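Local structure of manganese-dependent ADP-ribose/CDP-alcohol diphosphatase (Danio rerio, 2NXF) at residues L206-D217 against A247-V258; I11-D21 against R31-L40. The protein probably hydrolyses ADP-ribose and CDP-alcohols such as CDP-choline at a dinuclear metal centre of the calcineurin-like phosphoesterase type. All blocks are in the same frame, centred on the assembly; numbering follows the deposited sequence.

Interaction 1: L206-D217 against A247-V258; sequences LQWLDAVLTLSD and AVLSVLRSHQSV
Helix 206-217 packs beside helix 247-253 and the turn that follows it, in the outer layer of the calcineurin-like fold; the axes of these two helical segments approach to 9.9 Å at a crossing angle of -15°. The amino-terminal half of the contact is apolar. Leu206 divides its branches, CD1 meeting Ala247 and CD2 reaching CG2 of Val248 at 3.9 Å, while CG1 of Val251 fits between Leu209, Asp210 and Leu213. Toward the carboxy-terminal end the interface turns polar, and the His255 ring is held at both nitrogens. His255 NE2 donates to Asp210 OD1 over 2.6 Å, almost straight at 176°; the bond lies in the ring plane but meets the carboxylate from above its own plane. His255 ND1 donates to Asp217 OD2 over 2.7 Å, on the syn side of that oxygen though tilted out of the carboxylate plane. Two carboxylates fix the ring's rotation and would probably favour a protonated, positively charged imidazole. Leu213 closes over one face in a CH-pi contact, CB lying 3.5 Å from the His255 centroid. The same leucine, with CG beside its backbone N (chi1 -63°), sends CD1 inward to CG2 of Val258. Asp217 works as a fork: while OD2 takes the histidine, OD1 accepts from Ser257 OG at 2.7 Å and from Ser257 N at 3.1 Å, the two donors coming from opposite faces of the carboxylate plane. This joins the helix to the type I turn His255-Val258, which leads into strand 258-263. Beneath the pair runs strand 222-227: Val223 touches Leu213, Ser216 and Ser257 and shares backbone hydrogen bonding with Ser257, and Ile225 meets Leu252. On a different side of helix 203-219, Trp208 and Val212 pack on strands 134-139 and 142-146.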
# COMPACT_ATOMS: atom_id res chain seq x y z
N LEU A 206 0.05 -12.27 10.52
CA LEU A 206 1.50 -12.54 10.45
C LEU A 206 1.81 -14.03 10.35
O LEU A 206 2.76 -14.43 9.67
CB LEU A 206 2.23 -11.97 11.67
CG LEU A 206 2.21 -10.44 11.73
CD1 LEU A 206 2.59 -10.00 13.18
CD2 LEU A 206 3.13 -9.82 10.72
N GLN A 207 1.03 -14.85 11.06
CA GLN A 207 1.20 -16.30 11.02
C GLN A 207 0.93 -16.82 9.61
O GLN A 207 1.65 -17.69 9.10
CB GLN A 207 0.30 -16.98 12.07
CG GLN A 207 0.87 -16.80 13.49
CD GLN A 207 0.01 -17.41 14.59
OE1 GLN A 207 -1.21 -17.56 14.46
NE2 GLN A 207 0.66 -17.75 15.71
N TRP A 208 -0.08 -16.25 8.95
CA TRP A 208 -0.37 -16.62 7.57
C TRP A 208 0.74 -16.17 6.60
O TRP A 208 1.20 -16.95 5.77
CB TRP A 208 -1.74 -16.06 7.16
CG TRP A 208 -2.07 -16.08 5.69
CD1 TRP A 208 -2.62 -17.12 4.96
CD2 TRP A 208 -1.94 -14.98 4.78
NE1 TRP A 208 -2.81 -16.73 3.65
CE2 TRP A 208 -2.41 -15.42 3.51
CE3 TRP A 208 -1.48 -13.66 4.91
CZ2 TRP A 208 -2.41 -14.60 2.39
CZ3 TRP A 208 -1.48 -12.83 3.78
CH2 TRP A 208 -1.95 -13.31 2.54
N LEU A 209 1.17 -14.92 6.72
CA LEU A 209 2.29 -14.44 5.90
C LEU A 209 3.51 -15.36 6.09
O LEU A 209 4.14 -15.80 5.12
CB LEU A 209 2.66 -13.02 6.34
CG LEU A 209 3.93 -12.48 5.66
CD1 LEU A 209 3.79 -12.43 4.13
CD2 LEU A 209 4.22 -11.07 6.25
N ASP A 210 3.84 -15.65 7.34
CA ASP A 210 4.98 -16.52 7.64
C ASP A 210 4.84 -17.90 6.97
O ASP A 210 5.81 -18.45 6.44
CB ASP A 210 5.17 -16.66 9.15
CG ASP A 210 6.40 -17.44 9.50
OD1 ASP A 210 7.52 -16.99 9.16
OD2 ASP A 210 6.26 -18.54 10.06
N ALA A 211 3.62 -18.45 6.98
CA ALA A 211 3.34 -19.75 6.35
C ALA A 211 3.49 -19.68 4.84
O ALA A 211 4.10 -20.57 4.23
CB ALA A 211 1.93 -20.22 6.72
N VAL A 212 2.92 -18.64 4.24
CA VAL A 212 3.05 -18.40 2.78
C VAL A 212 4.54 -18.39 2.41
O VAL A 212 4.98 -19.06 1.46
CB VAL A 212 2.34 -17.10 2.35
CG1 VAL A 212 2.61 -16.77 0.88
CG2 VAL A 212 0.82 -17.27 2.56
N LEU A 213 5.33 -17.65 3.19
CA LEU A 213 6.76 -17.53 2.88
C LEU A 213 7.56 -18.82 3.06
O LEU A 213 8.49 -19.08 2.30
CB LEU A 213 7.38 -16.38 3.69
CG LEU A 213 6.80 -15.00 3.36
CD1 LEU A 213 7.45 -13.93 4.24
CD2 LEU A 213 6.90 -14.60 1.85
N THR A 214 7.20 -19.63 4.06
CA THR A 214 7.82 -20.94 4.26
C THR A 214 7.59 -21.81 3.02
O THR A 214 8.51 -22.44 2.50
CB THR A 214 7.26 -21.62 5.52
OG1 THR A 214 7.66 -20.88 6.69
CG2 THR A 214 7.73 -23.08 5.63
N LEU A 215 6.36 -21.82 2.53
CA LEU A 215 6.04 -22.62 1.36
C LEU A 215 6.77 -22.08 0.13
O LEU A 215 7.35 -22.86 -0.62
CB LEU A 215 4.54 -22.72 1.16
CG LEU A 215 3.75 -23.46 2.27
CD1 LEU A 215 2.42 -23.82 1.66
CD2 LEU A 215 4.43 -24.72 2.79
N SER A 216 6.80 -20.75 -0.02
CA SER A 216 7.57 -20.13 -1.11
C SER A 216 9.06 -20.46 -1.06
O SER A 216 9.66 -20.74 -2.11
CB SER A 216 7.34 -18.63 -1.10
OG SER A 216 6.03 -18.37 -1.59
N ASP A 217 9.64 -20.50 0.13
CA ASP A 217 11.06 -20.92 0.28
C ASP A 217 11.26 -22.29 -0.36
O ASP A 217 12.17 -22.50 -1.17
CB ASP A 217 11.47 -21.03 1.76
CG ASP A 217 11.52 -19.68 2.49
OD1 ASP A 217 11.52 -18.61 1.84
OD2 ASP A 217 11.56 -19.70 3.74
N ALA A 247 7.74 -6.56 13.91
CA ALA A 247 7.18 -7.92 13.84
C ALA A 247 7.16 -8.41 12.40
O ALA A 247 7.44 -9.58 12.13
CB ALA A 247 5.78 -7.95 14.45
N VAL A 248 6.86 -7.50 11.48
CA VAL A 248 6.88 -7.83 10.04
C VAL A 248 8.31 -8.10 9.58
O VAL A 248 8.56 -9.10 8.90
CB VAL A 248 6.25 -6.73 9.18
CG1 VAL A 248 6.19 -7.19 7.70
CG2 VAL A 248 4.83 -6.44 9.65
N LEU A 249 9.23 -7.22 9.96
CA LEU A 249 10.65 -7.40 9.57
C LEU A 249 11.17 -8.74 10.06
O LEU A 249 11.90 -9.43 9.35
CB LEU A 249 11.53 -6.27 10.10
CG LEU A 249 11.22 -4.90 9.49
CD1 LEU A 249 12.01 -3.82 10.22
CD2 LEU A 249 11.53 -4.91 7.98
N SER A 250 10.80 -9.13 11.28
CA SER A 250 11.25 -10.41 11.83
C SER A 250 10.81 -11.58 10.97
O SER A 250 11.59 -12.53 10.77
CB SER A 250 10.73 -10.58 13.26
OG SER A 250 11.44 -9.73 14.14
N VAL A 251 9.57 -11.53 10.47
CA VAL A 251 9.05 -12.55 9.55
C VAL A 251 9.83 -12.52 8.22
O VAL A 251 10.34 -13.56 7.79
CB VAL A 251 7.53 -12.40 9.30
CG1 VAL A 251 7.06 -13.36 8.19
CG2 VAL A 251 6.76 -12.67 10.60
N LEU A 252 9.97 -11.35 7.62
CA LEU A 252 10.64 -11.24 6.32
C LEU A 252 12.06 -11.75 6.36
O LEU A 252 12.51 -12.44 5.43
CB LEU A 252 10.64 -9.80 5.82
CG LEU A 252 9.28 -9.11 5.70
CD1 LEU A 252 9.48 -7.68 5.20
CD2 LEU A 252 8.32 -9.91 4.80
N ARG A 253 12.78 -11.42 7.44
CA ARG A 253 14.19 -11.79 7.58
C ARG A 253 14.42 -13.30 7.73
O ARG A 253 15.54 -13.78 7.55
CB ARG A 253 14.83 -11.03 8.74
CG ARG A 253 14.94 -9.53 8.45
CD ARG A 253 15.33 -8.73 9.67
NE ARG A 253 15.58 -7.33 9.32
CZ ARG A 253 15.47 -6.30 10.16
NH1 ARG A 253 15.09 -6.51 11.42
NH2 ARG A 253 15.74 -5.07 9.75
N SER A 254 13.35 -14.02 8.06
CA SER A 254 13.35 -15.48 8.21
C SER A 254 13.25 -16.23 6.89
O SER A 254 13.37 -17.46 6.87
CB SER A 254 12.16 -15.89 9.08
OG SER A 254 12.39 -15.48 10.42
N HIS A 255 13.01 -15.51 5.79
CA HIS A 255 12.66 -16.16 4.53
C HIS A 255 13.42 -15.63 3.32
O HIS A 255 13.23 -14.46 2.93
CB HIS A 255 11.16 -16.04 4.28
CG HIS A 255 10.33 -16.71 5.33
ND1 HIS A 255 10.18 -18.07 5.40
CD2 HIS A 255 9.62 -16.20 6.37
CE1 HIS A 255 9.42 -18.38 6.43
NE2 HIS A 255 9.05 -17.26 7.03
N GLN A 256 14.22 -16.50 2.71
CA GLN A 256 14.97 -16.13 1.51
C GLN A 256 14.11 -15.87 0.28
O GLN A 256 14.57 -15.23 -0.68
CB GLN A 256 16.09 -17.14 1.21
CG GLN A 256 17.28 -16.99 2.15
CD GLN A 256 18.63 -17.14 1.46
OE1 GLN A 256 19.36 -18.10 1.71
NE2 GLN A 256 18.97 -16.19 0.58
N SER A 257 12.85 -16.33 0.31
CA SER A 257 11.95 -16.12 -0.82
C SER A 257 11.49 -14.68 -1.01
O SER A 257 11.00 -14.32 -2.07
CB SER A 257 10.71 -17.02 -0.71
OG SER A 257 10.03 -16.76 0.50
N VAL A 258 11.65 -13.84 0.02
CA VAL A 258 11.21 -12.45 -0.08
C VAL A 258 12.09 -11.70 -1.09
O VAL A 258 13.32 -11.64 -0.94
CB VAL A 258 11.28 -11.75 1.28
CG1 VAL A 258 10.87 -10.27 1.14
CG2 VAL A 258 10.41 -12.50 2.33
O HOH W 1 9.23 -15.77 11.47
O HOH W 2 14.59 -19.11 3.91

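Interaction 2: I11-D21 against R31-L40; sequences IADVQYADIED and RYYRGSADLL. With ZN (zinc ion), chain B; PO4 (phosphate ion), chain F.
Gln15, in the loop after strand 6-11, and Arg31, at the end of strand 30-31, converge on a phosphate beside the dinuclear metal site of this metallophosphoesterase fold. Gln15 OE1 binds the zinc ion at 2.0 Å and Asp13 OD1 at 2.1 Å; Asp60, His267, a water and phosphate O3 complete the site. The phosphate, probably from the crystallisation liquor, also receives a weak hydrogen bond from Arg31 NH1 at its O2, in the guanidinium plane. Second-shell partners orient both side chains: Asp63 takes Gln15 NE2, and Glu288 forms a salt bridge with Arg31 NH2. Behind this shell Tyr33 is wedged into the loop, with Ile19 CD1 over one ring face, 3.8 Å from the centroid, and Gln15 O at the ring edge. Tyr33 O accepts a weak hydrogen bond from Ala17 N at 3.5 Å, and Ala37 CB packs against Tyr16 CD1 at 3.7 Å. Farther out, the Arg34 guanidinium lies across the Ile19 carbonyl carbon, which sits over its centre. Arg34 NE forms a salt bridge with Asp18 OD1, 2.7 Å long and 173° at the hydrogen.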
# COMPACT_ATOMS: atom_id res chain seq x y z
N ILE A 11 1.36 1.93 -8.75
CA ILE A 11 1.04 3.34 -8.49
C ILE A 11 0.55 3.44 -7.04
O ILE A 11 0.04 2.46 -6.50
CB ILE A 11 -0.02 3.87 -9.49
CG1 ILE A 11 -0.00 5.42 -9.57
CG2 ILE A 11 -1.42 3.28 -9.20
CD1 ILE A 11 -0.74 5.98 -10.82
N ALA A 12 0.77 4.59 -6.41
CA ALA A 12 0.38 4.77 -5.00
C ALA A 12 -0.30 6.11 -4.78
O ALA A 12 0.08 7.11 -5.38
CB ALA A 12 1.62 4.68 -4.11
N ASP A 13 -1.30 6.09 -3.90
CA ASP A 13 -1.81 7.33 -3.26
C ASP A 13 -2.32 8.33 -4.30
O ASP A 13 -1.94 9.51 -4.29
CB ASP A 13 -0.75 7.97 -2.32
CG ASP A 13 -0.44 7.07 -1.11
OD1 ASP A 13 -1.05 7.27 -0.07
OD2 ASP A 13 0.35 6.12 -1.25
N VAL A 14 -3.17 7.83 -5.20
CA VAL A 14 -3.85 8.70 -6.17
C VAL A 14 -4.65 9.78 -5.40
O VAL A 14 -4.53 10.98 -5.65
CB VAL A 14 -4.76 7.88 -7.12
CG1 VAL A 14 -5.56 8.81 -8.06
CG2 VAL A 14 -3.94 6.87 -7.94
N GLN A 15 -5.46 9.33 -4.44
CA GLN A 15 -6.19 10.22 -3.52
C GLN A 15 -7.02 11.27 -4.24
O GLN A 15 -7.05 12.43 -3.86
CB GLN A 15 -5.25 10.86 -2.47
CG GLN A 15 -5.33 10.10 -1.17
CD GLN A 15 -4.21 10.38 -0.21
OE1 GLN A 15 -3.21 9.65 -0.17
NE2 GLN A 15 -4.36 11.43 0.58
N TYR A 16 -7.69 10.82 -5.30
CA TYR A 16 -8.53 11.71 -6.12
C TYR A 16 -9.67 12.32 -5.30
O TYR A 16 -10.22 11.66 -4.42
CB TYR A 16 -9.14 10.93 -7.31
CG TYR A 16 -10.16 11.75 -8.04
CD1 TYR A 16 -9.76 12.83 -8.84
CD2 TYR A 16 -11.52 11.51 -7.89
CE1 TYR A 16 -10.70 13.61 -9.50
CE2 TYR A 16 -12.46 12.29 -8.53
CZ TYR A 16 -12.04 13.35 -9.34
OH TYR A 16 -12.96 14.15 -9.98
N ALA A 17 -9.97 13.58 -5.57
CA ALA A 17 -11.21 14.23 -5.11
C ALA A 17 -11.50 15.39 -6.03
O ALA A 17 -10.58 16.04 -6.54
CB ALA A 17 -11.07 14.70 -3.65
N ASP A 18 -12.79 15.67 -6.24
CA ASP A 18 -13.19 16.78 -7.11
C ASP A 18 -13.27 18.07 -6.28
O ASP A 18 -14.35 18.65 -6.08
CB ASP A 18 -14.55 16.47 -7.77
CG ASP A 18 -14.93 17.49 -8.83
OD1 ASP A 18 -14.07 18.30 -9.26
OD2 ASP A 18 -16.13 17.51 -9.22
N ILE A 19 -12.10 18.51 -5.81
CA ILE A 19 -12.00 19.68 -4.94
C ILE A 19 -10.73 20.46 -5.30
O ILE A 19 -9.84 19.94 -5.97
CB ILE A 19 -11.93 19.29 -3.44
CG1 ILE A 19 -10.67 18.45 -3.13
CG2 ILE A 19 -13.19 18.55 -2.98
CD1 ILE A 19 -10.64 17.82 -1.71
N GLU A 20 -10.66 21.71 -4.86
CA GLU A 20 -9.48 22.52 -5.16
C GLU A 20 -8.24 21.95 -4.45
O GLU A 20 -8.34 21.23 -3.45
CB GLU A 20 -9.71 24.00 -4.83
CG GLU A 20 -10.49 24.76 -5.94
CD GLU A 20 -10.86 26.19 -5.57
OE1 GLU A 20 -11.39 26.43 -4.45
OE2 GLU A 20 -10.66 27.09 -6.42
N ASP A 21 -7.07 22.26 -5.01
CA ASP A 21 -5.81 21.86 -4.39
C ASP A 21 -5.74 22.26 -2.93
O ASP A 21 -6.22 23.34 -2.54
CB ASP A 21 -4.62 22.47 -5.13
CG ASP A 21 -4.40 21.89 -6.51
OD1 ASP A 21 -5.04 20.87 -6.88
OD2 ASP A 21 -3.57 22.46 -7.24
N ARG A 31 -1.35 19.21 -2.24
CA ARG A 31 -2.14 18.05 -2.66
C ARG A 31 -3.00 18.39 -3.88
O ARG A 31 -3.85 19.29 -3.83
CB ARG A 31 -2.94 17.47 -1.48
CG ARG A 31 -1.99 16.74 -0.56
CD ARG A 31 -2.61 16.01 0.58
NE ARG A 31 -1.54 15.44 1.40
CZ ARG A 31 -1.71 14.49 2.32
NH1 ARG A 31 -2.92 13.96 2.54
NH2 ARG A 31 -0.66 14.06 3.00
N TYR A 32 -2.75 17.69 -4.98
CA TYR A 32 -3.29 18.03 -6.28
C TYR A 32 -4.47 17.10 -6.57
O TYR A 32 -4.35 16.17 -7.35
CB TYR A 32 -2.19 17.87 -7.33
CG TYR A 32 -1.02 18.80 -7.10
CD1 TYR A 32 -1.05 20.10 -7.60
CD2 TYR A 32 0.11 18.39 -6.39
CE1 TYR A 32 0.02 20.97 -7.39
CE2 TYR A 32 1.19 19.25 -6.17
CZ TYR A 32 1.13 20.53 -6.68
OH TYR A 32 2.18 21.41 -6.49
N TYR A 33 -5.60 17.35 -5.90
CA TYR A 33 -6.70 16.38 -5.86
C TYR A 33 -7.28 16.07 -7.24
O TYR A 33 -7.47 14.89 -7.59
CB TYR A 33 -7.82 16.88 -4.90
CG TYR A 33 -7.35 16.96 -3.45
CD1 TYR A 33 -7.16 15.77 -2.69
CD2 TYR A 33 -7.10 18.19 -2.84
CE1 TYR A 33 -6.73 15.82 -1.37
CE2 TYR A 33 -6.68 18.23 -1.50
CZ TYR A 33 -6.49 17.05 -0.79
OH TYR A 33 -6.05 17.09 0.51
N ARG A 34 -7.58 17.10 -8.02
CA ARG A 34 -8.15 16.87 -9.35
C ARG A 34 -7.11 16.33 -10.33
O ARG A 34 -7.42 15.45 -11.15
CB ARG A 34 -8.81 18.12 -9.91
CG ARG A 34 -10.09 18.48 -9.17
CD ARG A 34 -10.77 19.65 -9.87
NE ARG A 34 -11.99 20.02 -9.16
CZ ARG A 34 -12.20 21.18 -8.54
NH1 ARG A 34 -11.26 22.13 -8.54
NH2 ARG A 34 -13.36 21.40 -7.92
N GLY A 35 -5.88 16.85 -10.25
CA GLY A 35 -4.79 16.45 -11.15
C GLY A 35 -4.42 14.98 -11.04
O GLY A 35 -3.89 14.39 -12.00
N SER A 36 -4.72 14.38 -9.90
CA SER A 36 -4.41 12.97 -9.68
C SER A 36 -5.07 12.08 -10.74
O SER A 36 -4.47 11.10 -11.16
CB SER A 36 -4.82 12.51 -8.29
OG SER A 36 -6.22 12.57 -8.14
N ALA A 37 -6.27 12.45 -11.17
CA ALA A 37 -6.97 11.64 -12.18
C ALA A 37 -6.30 11.75 -13.55
O ALA A 37 -6.33 10.80 -14.34
CB ALA A 37 -8.44 12.03 -12.25
N ASP A 38 -5.69 12.91 -13.84
CA ASP A 38 -4.93 13.13 -15.08
C ASP A 38 -3.65 12.30 -15.08
O ASP A 38 -3.30 11.69 -16.10
CB ASP A 38 -4.59 14.61 -15.25
CG ASP A 38 -5.83 15.49 -15.41
OD1 ASP A 38 -6.87 15.01 -15.94
OD2 ASP A 38 -5.77 16.66 -15.00
N LEU A 39 -2.96 12.25 -13.94
CA LEU A 39 -1.78 11.41 -13.82
C LEU A 39 -2.16 9.93 -13.95
O LEU A 39 -1.48 9.16 -14.64
CB LEU A 39 -1.02 11.67 -12.49
CG LEU A 39 -0.38 13.06 -12.40
CD1 LEU A 39 0.38 13.20 -11.09
CD2 LEU A 39 0.58 13.39 -13.55
N LEU A 40 -3.24 9.53 -13.29
CA LEU A 40 -3.72 8.14 -13.37
C LEU A 40 -4.06 7.74 -14.84
O LEU A 40 -3.67 6.65 -15.30
CB LEU A 40 -4.93 7.93 -12.46
CG LEU A 40 -5.57 6.54 -12.51
CD1 LEU A 40 -4.52 5.45 -12.22
CD2 LEU A 40 -6.78 6.48 -11.54
ZN ZN B . -1.88 8.79 1.05
P PO4 F . -2.22 10.29 4.00
O1 PO4 F . -0.80 10.72 4.32
O2 PO4 F . -3.19 11.30 4.58
O3 PO4 F . -2.50 10.30 2.51
O4 PO4 F . -2.48 8.90 4.51
O HOH W 3 -7.48 19.88 -7.27
O HOH W 4 -4.84 19.30 -9.19
O HOH W 5 -0.76 8.10 2.74

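Overall arrangement
From the N terminus, strand 6-11 of the six-stranded sheet runs into the metal-binding loop. Interaction 2 closes first: 31-40 returns onto 11-21 after nine intervening residues, which contain most of the small hairpin of strands 22-23 and 30-31, and helix 35-49 is thereby fitted beside the loop. Interaction 1 opens much later. Its 29-residue excursion from helix 203-219 passes through strand 222-227 and reaches helix 245-253, joining neighbouring crossovers of the seven-stranded sheet. The two contacts follow in series, neither nesting nor crossing. They lie on opposite sides of the chain's centre. The centres of interactions 1 and 2 are about 34 Å apart, and their nearest atoms about 17 Å apart.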